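Local coordinates for regulation of enolase protein 1 (PDB 3O12) that functions in the galactose metabolic pathway through the Gal83 protein and may control the level of the enolase Eno1, at residues Leu51-Lys56 with Ser71-Gly76; Thr57-Glu62 with Gly101-Ile106; Gly115-Asp120 with Met124-Leu129; Asp147-Val152 with Phe202-Leu207. One frame throughout, in Å; residues are numbered along the deposited sequence.

Contact 1. Residues Leu51-Lys56 with Ser71-Gly76; sequences LETDEK and SGHFLG
With chi1 at -52°, CG of His73 stands anti to its carbonyl carbon, and the imidazole reaches from strand 68-78 to the loop at Thr53 and Asp54. There the backbone N of Asp54 donates to NE2 of His73 over 2.9 Å. The bond is nearly straight, 176° at the hydrogen, and the donor lies close to the ring plane. ND1 is bonded to the carbonyl of Asn37, a pattern consistent with a neutral ring protonated at ND1, and the two bonds together fix its rotation. Asp54 adopts a similar first torsion, -61°, which brings OD2 beside the ring, 3.3 Å from CE1 of His73, with the carboxylate nearly perpendicular to it. This oxygen is itself held by the backbone N of Lys40. Thr53 approaches at about a right angle, its CB 3.8 Å from CD2 of His73, while its OG1 turns to Thr192 and Leu198. Farther along, one water links the carbonyl O of Lys56 to the hydroxyl of Ser71: it donates to Lys56 O at 3.1 Å and accepts from Ser71 OG at 2.8 Å. The same OG receives the N-H of Asp58. The example illustrates how a buried histidine can accept a loop N-H at NE2, a side chain-to-backbone tie between the loop after strand 48-52 of one sheet and strand 68-78 of the other in a two-sheet beta sandwich.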
# COMPACT_ATOMS: atom_id res chain seq x y z
N LEU A 51 2.42 -6.60 12.00
CA LEU A 51 3.72 -7.09 11.55
C LEU A 51 4.85 -6.18 12.01
O LEU A 51 4.63 -5.03 12.39
CB LEU A 51 3.74 -7.22 10.02
CG LEU A 51 3.61 -5.94 9.16
CD1 LEU A 51 4.94 -5.20 9.05
CD2 LEU A 51 3.11 -6.30 7.77
N GLU A 52 6.05 -6.74 12.00
CA GLU A 52 7.28 -5.96 12.12
C GLU A 52 8.06 -6.20 10.84
O GLU A 52 8.24 -7.34 10.43
CB GLU A 52 8.10 -6.43 13.32
CG GLU A 52 9.47 -5.76 13.42
CD GLU A 52 10.23 -6.18 14.67
OE1 GLU A 52 9.58 -6.44 15.70
OE2 GLU A 52 11.48 -6.23 14.62
N THR A 53 8.51 -5.12 10.19
CA THR A 53 9.20 -5.28 8.91
C THR A 53 10.59 -5.89 9.05
O THR A 53 11.25 -5.75 10.08
CB THR A 53 9.35 -3.94 8.14
OG1 THR A 53 10.16 -3.05 8.90
CG2 THR A 53 7.99 -3.30 7.90
N ASP A 54 11.02 -6.57 7.99
CA ASP A 54 12.39 -7.07 7.89
C ASP A 54 13.28 -6.00 7.25
O ASP A 54 12.80 -5.09 6.59
CB ASP A 54 12.43 -8.37 7.08
CG ASP A 54 11.61 -9.48 7.73
OD1 ASP A 54 11.58 -9.55 8.97
OD2 ASP A 54 11.01 -10.28 6.99
N GLU A 55 14.59 -6.10 7.48
CA GLU A 55 15.52 -5.14 6.90
C GLU A 55 15.58 -5.27 5.38
O GLU A 55 15.28 -6.33 4.82
CB GLU A 55 16.93 -5.34 7.47
CG GLU A 55 17.59 -6.62 6.98
CD GLU A 55 19.02 -6.76 7.47
OE1 GLU A 55 19.47 -5.92 8.28
OE2 GLU A 55 19.70 -7.72 7.04
N LYS A 56 15.99 -4.19 4.73
CA LYS A 56 16.24 -4.20 3.29
C LYS A 56 15.03 -4.68 2.49
O LYS A 56 15.15 -5.55 1.62
CB LYS A 56 17.49 -5.02 2.97
CG LYS A 56 18.77 -4.40 3.49
CD LYS A 56 20.01 -5.05 2.89
CE LYS A 56 20.61 -6.10 3.82
NZ LYS A 56 19.71 -7.27 4.03
N SER A 71 11.12 -6.67 -2.82
CA SER A 71 11.32 -7.36 -1.54
C SER A 71 10.39 -6.89 -0.42
O SER A 71 10.46 -7.39 0.71
CB SER A 71 12.77 -7.17 -1.08
OG SER A 71 13.09 -5.78 -1.04
N GLY A 72 9.53 -5.91 -0.71
CA GLY A 72 8.64 -5.39 0.31
C GLY A 72 7.60 -6.38 0.77
O GLY A 72 7.32 -7.37 0.09
N HIS A 73 7.01 -6.12 1.93
CA HIS A 73 5.98 -7.01 2.46
C HIS A 73 4.63 -6.65 1.89
O HIS A 73 4.23 -5.49 1.91
CB HIS A 73 5.93 -6.93 3.99
CG HIS A 73 7.25 -7.12 4.66
ND1 HIS A 73 7.98 -8.30 4.56
CD2 HIS A 73 7.98 -6.29 5.44
CE1 HIS A 73 9.09 -8.18 5.27
NE2 HIS A 73 9.12 -6.97 5.81
N PHE A 74 3.89 -7.65 1.39
CA PHE A 74 2.60 -7.39 0.76
C PHE A 74 1.66 -8.55 1.06
O PHE A 74 1.98 -9.70 0.76
CB PHE A 74 2.78 -7.20 -0.76
CG PHE A 74 1.50 -7.16 -1.55
CD1 PHE A 74 0.49 -6.26 -1.24
CD2 PHE A 74 1.33 -7.98 -2.65
CE1 PHE A 74 -0.68 -6.21 -1.98
CE2 PHE A 74 0.16 -7.94 -3.40
CZ PHE A 74 -0.85 -7.05 -3.07
N LEU A 75 0.52 -8.25 1.68
CA LEU A 75 -0.50 -9.28 1.89
C LEU A 75 -1.60 -9.01 0.87
O LEU A 75 -2.40 -8.09 1.02
CB LEU A 75 -1.06 -9.23 3.32
CG LEU A 75 -2.20 -10.21 3.65
CD1 LEU A 75 -1.76 -11.66 3.41
CD2 LEU A 75 -2.67 -10.01 5.09
N GLY A 76 -1.64 -9.81 -0.19
CA GLY A 76 -2.53 -9.55 -1.30
C GLY A 76 -3.78 -10.42 -1.33
O GLY A 76 -3.71 -11.65 -1.31
O HOH W 1 15.72 -5.01 -1.41

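Contact 2. Residues Thr57-Glu62 with Gly101-Ile106; sequences TDFWRE and GIMVRI. With EDO (1,2-ethanediol), chain H; EDO (1,2-ethanediol), chain G.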
# COMPACT_ATOMS: atom_id res chain seq x y z
N THR A 57 13.87 -4.10 2.80
CA THR A 57 12.65 -4.41 2.07
C THR A 57 12.15 -3.15 1.35
O THR A 57 12.10 -2.07 1.94
CB THR A 57 11.56 -5.00 3.01
OG1 THR A 57 11.42 -4.17 4.16
CG2 THR A 57 11.96 -6.41 3.47
N ASP A 58 11.82 -3.29 0.07
CA ASP A 58 11.43 -2.13 -0.74
C ASP A 58 10.69 -2.56 -2.01
O ASP A 58 10.77 -3.72 -2.42
CB ASP A 58 12.69 -1.32 -1.10
CG ASP A 58 12.39 0.13 -1.50
OD1 ASP A 58 11.23 0.58 -1.37
OD2 ASP A 58 13.35 0.81 -1.92
N PHE A 59 9.99 -1.62 -2.62
CA PHE A 59 9.37 -1.82 -3.93
C PHE A 59 9.74 -0.63 -4.79
O PHE A 59 9.38 0.50 -4.46
CB PHE A 59 7.84 -1.87 -3.81
CG PHE A 59 7.29 -3.16 -3.27
CD1 PHE A 59 7.44 -4.36 -3.97
CD2 PHE A 59 6.59 -3.17 -2.07
CE1 PHE A 59 6.90 -5.55 -3.47
CE2 PHE A 59 6.05 -4.36 -1.56
CZ PHE A 59 6.21 -5.54 -2.26
N TRP A 60 10.43 -0.88 -5.89
CA TRP A 60 10.83 0.19 -6.81
C TRP A 60 11.25 -0.45 -8.12
O TRP A 60 11.85 -1.51 -8.12
CB TRP A 60 12.02 0.99 -6.25
CG TRP A 60 12.33 2.20 -7.09
CD1 TRP A 60 13.32 2.34 -8.03
CD2 TRP A 60 11.61 3.43 -7.08
NE1 TRP A 60 13.27 3.60 -8.58
CE2 TRP A 60 12.22 4.29 -8.02
CE3 TRP A 60 10.50 3.90 -6.36
CZ2 TRP A 60 11.76 5.58 -8.26
CZ3 TRP A 60 10.04 5.19 -6.61
CH2 TRP A 60 10.68 6.02 -7.55
N ARG A 61 10.94 0.21 -9.24
CA ARG A 61 11.42 -0.28 -10.53
C ARG A 61 12.10 0.81 -11.35
O ARG A 61 11.43 1.67 -11.94
CB ARG A 61 10.30 -0.91 -11.36
CG ARG A 61 10.14 -2.40 -11.16
CD ARG A 61 9.16 -3.01 -12.15
NE ARG A 61 9.73 -3.27 -13.48
CZ ARG A 61 10.45 -4.35 -13.79
NH1 ARG A 61 10.91 -4.50 -15.02
NH2 ARG A 61 10.72 -5.26 -12.87
N GLU A 62 13.43 0.77 -11.35
CA GLU A 62 14.30 1.43 -12.33
C GLU A 62 14.46 2.95 -12.24
O GLU A 62 15.58 3.46 -12.19
CB GLU A 62 13.91 1.04 -13.76
CG GLU A 62 14.81 1.64 -14.83
CD GLU A 62 16.28 1.30 -14.63
OE1 GLU A 62 16.58 0.27 -13.98
OE2 GLU A 62 17.14 2.05 -15.13
N GLY A 101 1.14 1.11 3.98
CA GLY A 101 -0.09 1.51 3.32
C GLY A 101 -0.72 0.35 2.59
O GLY A 101 -0.91 -0.73 3.16
N ILE A 102 -1.07 0.59 1.34
CA ILE A 102 -1.75 -0.42 0.53
C ILE A 102 -1.02 -0.59 -0.80
O ILE A 102 -0.37 0.33 -1.29
CB ILE A 102 -3.21 0.01 0.29
CG1 ILE A 102 -4.11 -1.19 -0.04
CG2 ILE A 102 -3.30 1.11 -0.78
CD1 ILE A 102 -5.61 -0.87 -0.03
N MSE A 103 -1.12 -1.78 -1.37
CA MSE A 103 -0.62 -2.06 -2.71
C MSE A 103 -1.71 -2.71 -3.56
O MSE A 103 -2.52 -3.50 -3.06
CB MSE A 103 0.64 -2.94 -2.65
CG MSE A 103 0.99 -3.69 -3.95
SE MSE A 103 2.75 -4.55 -3.83
CE MSE A 103 3.83 -2.98 -4.24
N VAL A 104 -1.74 -2.35 -4.84
CA VAL A 104 -2.48 -3.09 -5.86
C VAL A 104 -1.42 -3.65 -6.80
O VAL A 104 -0.54 -2.92 -7.25
CB VAL A 104 -3.41 -2.17 -6.66
CG1 VAL A 104 -4.11 -2.93 -7.77
CG2 VAL A 104 -4.41 -1.46 -5.75
N ARG A 105 -1.49 -4.95 -7.09
CA ARG A 105 -0.45 -5.60 -7.87
C ARG A 105 -1.06 -6.52 -8.92
O ARG A 105 -1.98 -7.29 -8.63
CB ARG A 105 0.46 -6.40 -6.94
CG ARG A 105 1.61 -7.15 -7.61
CD ARG A 105 2.48 -7.78 -6.52
NE ARG A 105 3.55 -8.64 -7.02
CZ ARG A 105 4.84 -8.29 -7.06
NH1 ARG A 105 5.22 -7.08 -6.65
NH2 ARG A 105 5.74 -9.15 -7.50
N ILE A 106 -0.51 -6.44 -10.14
CA ILE A 106 -0.78 -7.43 -11.18
C ILE A 106 0.40 -8.41 -11.21
O ILE A 106 0.22 -9.62 -11.15
CB ILE A 106 -0.96 -6.76 -12.55
CG1 ILE A 106 -2.19 -5.84 -12.55
CG2 ILE A 106 -1.06 -7.82 -13.65
CD1 ILE A 106 -2.32 -5.00 -13.81
C1 EDO H . 13.30 5.30 -4.04
O1 EDO H . 14.09 5.94 -3.04
C2 EDO H . 13.53 3.79 -3.99
O2 EDO H . 13.02 3.28 -2.75
C1 EDO G . 9.00 5.44 -2.71
O1 EDO G . 8.21 5.27 -1.52
C2 EDO G . 9.75 4.16 -3.00
O2 EDO G . 10.39 3.65 -1.82
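Phe59 lays its ring against the end of Met103, which was deposited as selenomethionine, and the contact can be read outward along the phenylalanine. CB of Phe59 is already 4.2 Å from CE of Met103. At CG the methyl is closer, and it comes nearest at CD2 of Phe59, 3.5 Å from CE of Met103. CE1 of Phe59 lies 3.9 Å from NH1 of Arg105, which comes in obliquely, with ring and guanidinium planes 51° apart. At the tip, CZ of Phe59 lies 3.9 Å from SE of Met103. The methyl therefore sits over the ring centre, 13° off the normal, as a CH-pi contact, and the selenium follows over the same ring. A bend at chi3 of Met103 (-81°) turns the otherwise extended chain so that both atoms lie on the face. Arg105 is anchored by a salt bridge to Asp70, and Phe74 and Met189 also pack on Met103. On the neighbouring residues, two 1,2-ethanediol molecules, probably from the crystallisation liquor, bond to the carboxylate of Asp58, and one of them covers a face of Trp60. Met103 and Arg105 alternate with Ile102 and Val104, which pack toward the other sheet. This is a Met-aromatic contact between strands 59-61 and 102-105, which belong to the larger sheet of the beta sandwich but are not paired in it.

Contact 3. Residues Gly115-Asp120 with Met124-Leu129; sequences GIEISD and MLSSVL. With EDO (1,2-ethanediol), chain F; EDO (1,2-ethanediol), chain I; EDO (1,2-ethanediol), chain G.
Gly115 and Ser126 exchange two backbone hydrogen bonds, N to O and back, both 2.9 Å long. Glu117 and Met124 form the second antiparallel hydrogen-bonded pair, and between them Ile116 faces Leu125 as a non-hydrogen-bonded pair, their CA atoms 4.8 Å apart. Weaker CA-H...O contacts supplement these bonds: CA of Ile116 lies 3.2 Å from Met124 O, an oxygen that also accepts the N-H of Glu117.

Van der Waals contacts line both faces. Ile116 and Leu125 form an apolar pair on one, their CD1 atoms 4.4 Å apart. The second torsion of Ile116, -66°, folds its CD1 back over the neighbouring strand, to 3.4 Å from Met124 O. On the other face, the selenomethionine Met124 bends at chi2 and chi3, and its CG rests 3.3 Å from OG of Ser119.

Polar side chains gather on that same face beside Met124. Glu117 runs extended, and its OE2 accepts from O1 of a 1,2-ethanediol at 2.6 Å. OG of Ser126 and O2 of a second ethanediol are hydrogen-bonded at 2.6 Å, and Trp136 NE1 bonds to this serine hydroxyl and more weakly to OE1 of Glu117. These diols, probably from the crystallisation liquor, occupy polar positions along this face. Ser127, pointing the other way, bonds through OG to a third ethanediol and to Arg174.

The whole is a strongly bent and twisted beta hairpin of strands 110-119 and 122-131, the chain turning a corner at Gly115, with the short axes of 116-119 and 124-129 at 109°.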
# COMPACT_ATOMS: atom_id res chain seq x y z
N GLY A 115 0.63 5.34 0.64
CA GLY A 115 0.51 5.41 2.08
C GLY A 115 1.45 6.45 2.64
O GLY A 115 1.73 7.44 1.97
N ILE A 116 1.92 6.22 3.86
CA ILE A 116 2.85 7.14 4.50
C ILE A 116 4.27 6.65 4.31
O ILE A 116 4.54 5.45 4.32
CB ILE A 116 2.53 7.29 5.99
CG1 ILE A 116 1.24 8.10 6.17
CG2 ILE A 116 3.68 7.96 6.74
CD1 ILE A 116 1.35 9.54 5.71
N GLU A 117 5.18 7.59 4.10
CA GLU A 117 6.58 7.28 3.93
C GLU A 117 7.37 8.39 4.57
O GLU A 117 6.96 9.55 4.52
CB GLU A 117 6.94 7.21 2.45
CG GLU A 117 8.40 6.93 2.17
CD GLU A 117 8.75 7.08 0.71
OE1 GLU A 117 8.06 7.87 0.02
OE2 GLU A 117 9.71 6.42 0.26
N ILE A 118 8.48 8.06 5.20
CA ILE A 118 9.37 9.10 5.72
C ILE A 118 10.41 9.47 4.67
O ILE A 118 11.31 8.68 4.37
CB ILE A 118 10.07 8.67 7.02
CG1 ILE A 118 9.05 8.14 8.03
CG2 ILE A 118 10.86 9.82 7.61
CD1 ILE A 118 7.85 9.04 8.22
N SER A 119 10.28 10.65 4.09
CA SER A 119 11.22 11.13 3.08
C SER A 119 11.36 12.64 3.18
O SER A 119 10.44 13.33 3.62
CB SER A 119 10.78 10.73 1.67
OG SER A 119 9.61 11.42 1.28
N ASP A 120 12.52 13.15 2.77
CA ASP A 120 12.85 14.55 2.98
C ASP A 120 12.76 14.86 4.47
O ASP A 120 13.49 14.29 5.27
CB ASP A 120 11.93 15.46 2.16
CG ASP A 120 12.70 16.44 1.29
OD1 ASP A 120 12.24 16.74 0.17
OD2 ASP A 120 13.77 16.91 1.73
N MSE A 124 5.30 11.73 4.86
CA MSE A 124 4.78 12.11 3.56
C MSE A 124 3.67 11.17 3.14
O MSE A 124 3.77 9.96 3.34
CB MSE A 124 5.90 12.01 2.52
CG MSE A 124 7.11 12.84 2.86
SE MSE A 124 6.83 14.71 2.43
CE MSE A 124 7.21 14.64 0.53
N LEU A 125 2.61 11.72 2.57
CA LEU A 125 1.64 10.91 1.84
C LEU A 125 2.22 10.73 0.45
O LEU A 125 2.47 11.68 -0.28
CB LEU A 125 0.27 11.59 1.78
CG LEU A 125 -0.85 10.72 1.19
CD1 LEU A 125 -1.06 9.47 2.03
CD2 LEU A 125 -2.14 11.51 1.07
N SER A 126 2.42 9.47 0.08
CA SER A 126 3.19 9.12 -1.09
C SER A 126 2.48 8.04 -1.88
O SER A 126 1.79 7.18 -1.31
CB SER A 126 4.55 8.60 -0.63
OG SER A 126 5.32 8.10 -1.71
N SER A 127 2.63 8.06 -3.19
CA SER A 127 2.18 6.97 -4.03
C SER A 127 3.17 6.72 -5.14
O SER A 127 3.81 7.65 -5.63
CB SER A 127 0.78 7.20 -4.59
OG SER A 127 0.72 8.34 -5.41
N VAL A 128 3.31 5.45 -5.52
CA VAL A 128 4.18 5.06 -6.62
C VAL A 128 3.38 4.17 -7.55
O VAL A 128 2.92 3.10 -7.14
CB VAL A 128 5.42 4.31 -6.14
CG1 VAL A 128 6.30 3.90 -7.34
CG2 VAL A 128 6.23 5.17 -5.17
N LEU A 129 3.20 4.60 -8.79
CA LEU A 129 2.54 3.82 -9.81
C LEU A 129 3.61 3.28 -10.74
O LEU A 129 4.37 4.05 -11.33
CB LEU A 129 1.55 4.69 -10.59
CG LEU A 129 0.53 3.97 -11.47
CD1 LEU A 129 -0.59 4.91 -11.85
CD2 LEU A 129 1.19 3.38 -12.70
C1 EDO F . 4.06 4.18 -0.43
O1 EDO F . 4.19 4.83 0.84
C2 EDO F . 4.39 5.14 -1.57
O2 EDO F . 5.76 5.51 -1.48
C1 EDO I . 0.44 12.40 -2.70
O1 EDO I . -0.02 13.29 -3.73
C2 EDO I . 1.12 11.20 -3.35
O2 EDO I . 0.34 10.75 -4.46
C1 EDO G . 9.00 5.44 -2.71
O1 EDO G . 8.21 5.27 -1.52
C2 EDO G . 9.75 4.16 -3.00
O2 EDO G . 10.39 3.65 -1.82

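Contact 4. Residues Asp147-Val152 with Phe202-Leu207; sequences DFWLRV and FSEWSL
On the outward face of the seven-stranded antiparallel sheet of the sandwich, an indole-carboxylate hydrogen bond joins Trp149 of strand 148-155 to Glu204 of strand 199-208, two strands separated by strand 83-91. The indole NE1 of Trp149 donates to OE1 of Glu204 over 2.9 Å, with 160° at the hydrogen. Relative to the indole, the oxygen lies almost in plane, beside the pyrrole edge. Relative to the carboxylate, the donor is 54° out of plane, and the two planes are tilted 47° to each other. Glu204 stands on a left-handed backbone in the middle of its strand, and from there its chain runs extended beyond CG to the indole. The neighbours Phe148 and Leu150 turn to the opposite face, toward the interior of the sandwich.

OE1 is shared with Lys167 in a salt bridge, while OE2 pairs with Arg88, which also binds Asp147. Lys167 and Trp170 further pack against the indole. Gripped by two cations and one N-H, the carboxylate has little rotational freedom and is probably kept ionised, so the neutral indole N-H probably adds to a charged network while its own polar atom is satisfied.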
# COMPACT_ATOMS: atom_id res chain seq x y z
N ASP A 147 -2.27 6.97 12.13
CA ASP A 147 -3.61 6.39 12.04
C ASP A 147 -4.37 7.01 10.88
O ASP A 147 -4.84 8.14 10.96
CB ASP A 147 -4.37 6.63 13.35
CG ASP A 147 -5.66 5.84 13.45
OD1 ASP A 147 -5.99 5.07 12.52
OD2 ASP A 147 -6.35 5.98 14.49
N PHE A 148 -4.47 6.27 9.77
CA PHE A 148 -5.18 6.78 8.61
C PHE A 148 -5.83 5.63 7.87
O PHE A 148 -5.52 4.46 8.12
CB PHE A 148 -4.24 7.56 7.67
CG PHE A 148 -3.16 6.72 7.04
CD1 PHE A 148 -3.36 6.14 5.79
CD2 PHE A 148 -1.95 6.50 7.69
CE1 PHE A 148 -2.36 5.35 5.19
CE2 PHE A 148 -0.96 5.71 7.10
CZ PHE A 148 -1.17 5.14 5.85
N TRP A 149 -6.74 5.97 6.96
CA TRP A 149 -7.39 4.99 6.09
C TRP A 149 -7.04 5.29 4.64
O TRP A 149 -6.82 6.45 4.25
CB TRP A 149 -8.92 5.04 6.22
CG TRP A 149 -9.49 4.52 7.51
CD1 TRP A 149 -10.04 3.29 7.72
CD2 TRP A 149 -9.59 5.22 8.76
NE1 TRP A 149 -10.48 3.18 9.03
CE2 TRP A 149 -10.21 4.36 9.68
CE3 TRP A 149 -9.21 6.50 9.18
CZ2 TRP A 149 -10.46 4.73 11.01
CZ3 TRP A 149 -9.46 6.88 10.50
CH2 TRP A 149 -10.08 5.99 11.39
N LEU A 150 -6.99 4.23 3.84
CA LEU A 150 -6.86 4.34 2.39
C LEU A 150 -8.02 3.65 1.72
O LEU A 150 -8.49 2.62 2.19
CB LEU A 150 -5.57 3.70 1.89
CG LEU A 150 -4.31 4.44 2.31
CD1 LEU A 150 -3.08 3.56 2.16
CD2 LEU A 150 -4.14 5.76 1.53
N ARG A 151 -8.45 4.20 0.59
CA ARG A 151 -9.46 3.58 -0.24
C ARG A 151 -8.95 3.62 -1.66
O ARG A 151 -8.56 4.67 -2.17
CB ARG A 151 -10.80 4.31 -0.13
CG ARG A 151 -11.88 3.76 -1.05
CD ARG A 151 -13.15 4.59 -0.95
NE ARG A 151 -13.81 4.39 0.33
CZ ARG A 151 -14.86 5.09 0.76
NH1 ARG A 151 -15.37 6.05 0.00
NH2 ARG A 151 -15.41 4.81 1.93
N VAL A 152 -8.95 2.48 -2.32
CA VAL A 152 -8.48 2.38 -3.69
C VAL A 152 -9.53 1.71 -4.56
O VAL A 152 -10.09 0.67 -4.18
CB VAL A 152 -7.17 1.60 -3.78
CG1 VAL A 152 -6.71 1.49 -5.23
CG2 VAL A 152 -6.11 2.27 -2.92
N PHE A 202 -2.73 -3.45 10.55
CA PHE A 202 -3.76 -3.23 9.54
C PHE A 202 -5.08 -3.80 10.02
O PHE A 202 -5.11 -4.89 10.59
CB PHE A 202 -3.37 -3.91 8.23
CG PHE A 202 -2.07 -3.42 7.64
CD1 PHE A 202 -2.05 -2.34 6.76
CD2 PHE A 202 -0.87 -4.02 7.98
CE1 PHE A 202 -0.84 -1.88 6.22
CE2 PHE A 202 0.34 -3.58 7.44
CZ PHE A 202 0.35 -2.51 6.57
N SER A 203 -6.16 -3.07 9.79
CA SER A 203 -7.48 -3.50 10.25
C SER A 203 -8.57 -2.86 9.41
O SER A 203 -8.28 -2.10 8.48
CB SER A 203 -7.66 -3.15 11.73
OG SER A 203 -7.67 -1.73 11.92
N GLU A 204 -9.82 -3.14 9.73
CA GLU A 204 -10.95 -2.52 9.03
C GLU A 204 -10.87 -2.69 7.52
O GLU A 204 -11.12 -1.77 6.75
CB GLU A 204 -11.11 -1.05 9.43
CG GLU A 204 -11.26 -0.90 10.95
CD GLU A 204 -11.66 0.48 11.40
OE1 GLU A 204 -12.09 1.30 10.56
OE2 GLU A 204 -11.58 0.71 12.62
N TRP A 205 -10.53 -3.90 7.11
CA TRP A 205 -10.47 -4.27 5.71
C TRP A 205 -11.84 -4.44 5.08
O TRP A 205 -12.75 -5.02 5.68
CB TRP A 205 -9.75 -5.62 5.59
CG TRP A 205 -9.68 -6.15 4.18
CD1 TRP A 205 -10.38 -7.20 3.66
CD2 TRP A 205 -8.88 -5.63 3.12
NE1 TRP A 205 -10.04 -7.38 2.33
CE2 TRP A 205 -9.12 -6.42 1.98
CE3 TRP A 205 -7.97 -4.56 3.03
CZ2 TRP A 205 -8.49 -6.19 0.76
CZ3 TRP A 205 -7.34 -4.34 1.81
CH2 TRP A 205 -7.61 -5.15 0.70
N SER A 206 -11.96 -3.96 3.85
CA SER A 206 -13.17 -4.18 3.06
C SER A 206 -12.79 -4.30 1.59
O SER A 206 -12.01 -3.48 1.10
CB SER A 206 -14.15 -3.03 3.26
OG SER A 206 -15.40 -3.29 2.63
N LEU A 207 -13.34 -5.28 0.90
CA LEU A 207 -13.11 -5.46 -0.53
C LEU A 207 -14.42 -5.79 -1.20
O LEU A 207 -15.08 -6.78 -0.83
CB LEU A 207 -12.09 -6.57 -0.78
CG LEU A 207 -11.88 -7.01 -2.23
CD1 LEU A 207 -11.32 -5.86 -3.05
CD2 LEU A 207 -10.96 -8.22 -2.31

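Overall arrangement
Contacts 2 and 3 are buried and belong to the larger, nine-stranded sheet; contacts 1 and 4 are only partly buried. Contact 3 alone pairs strands through backbone bonds, whereas contact 2 relies on an apolar aromatic pairing, contact 1 on a side chain-to-backbone bond and contact 4 on a charge-assisted one. Contact 1 ties the two sheets together, and contact 4 spans the outside of the smaller one. Contacts 1 and 2 adjoin through strands 59-61 and 68-78, and one ethanediol touches both contacts 2 and 3. Between the sheets, Ile102 and Val104 meet Leu150 and Val152, and Ile116 packs on Phe148. Within the smaller sheet, Leu51 of contact 1 packs on Phe202 of contact 4.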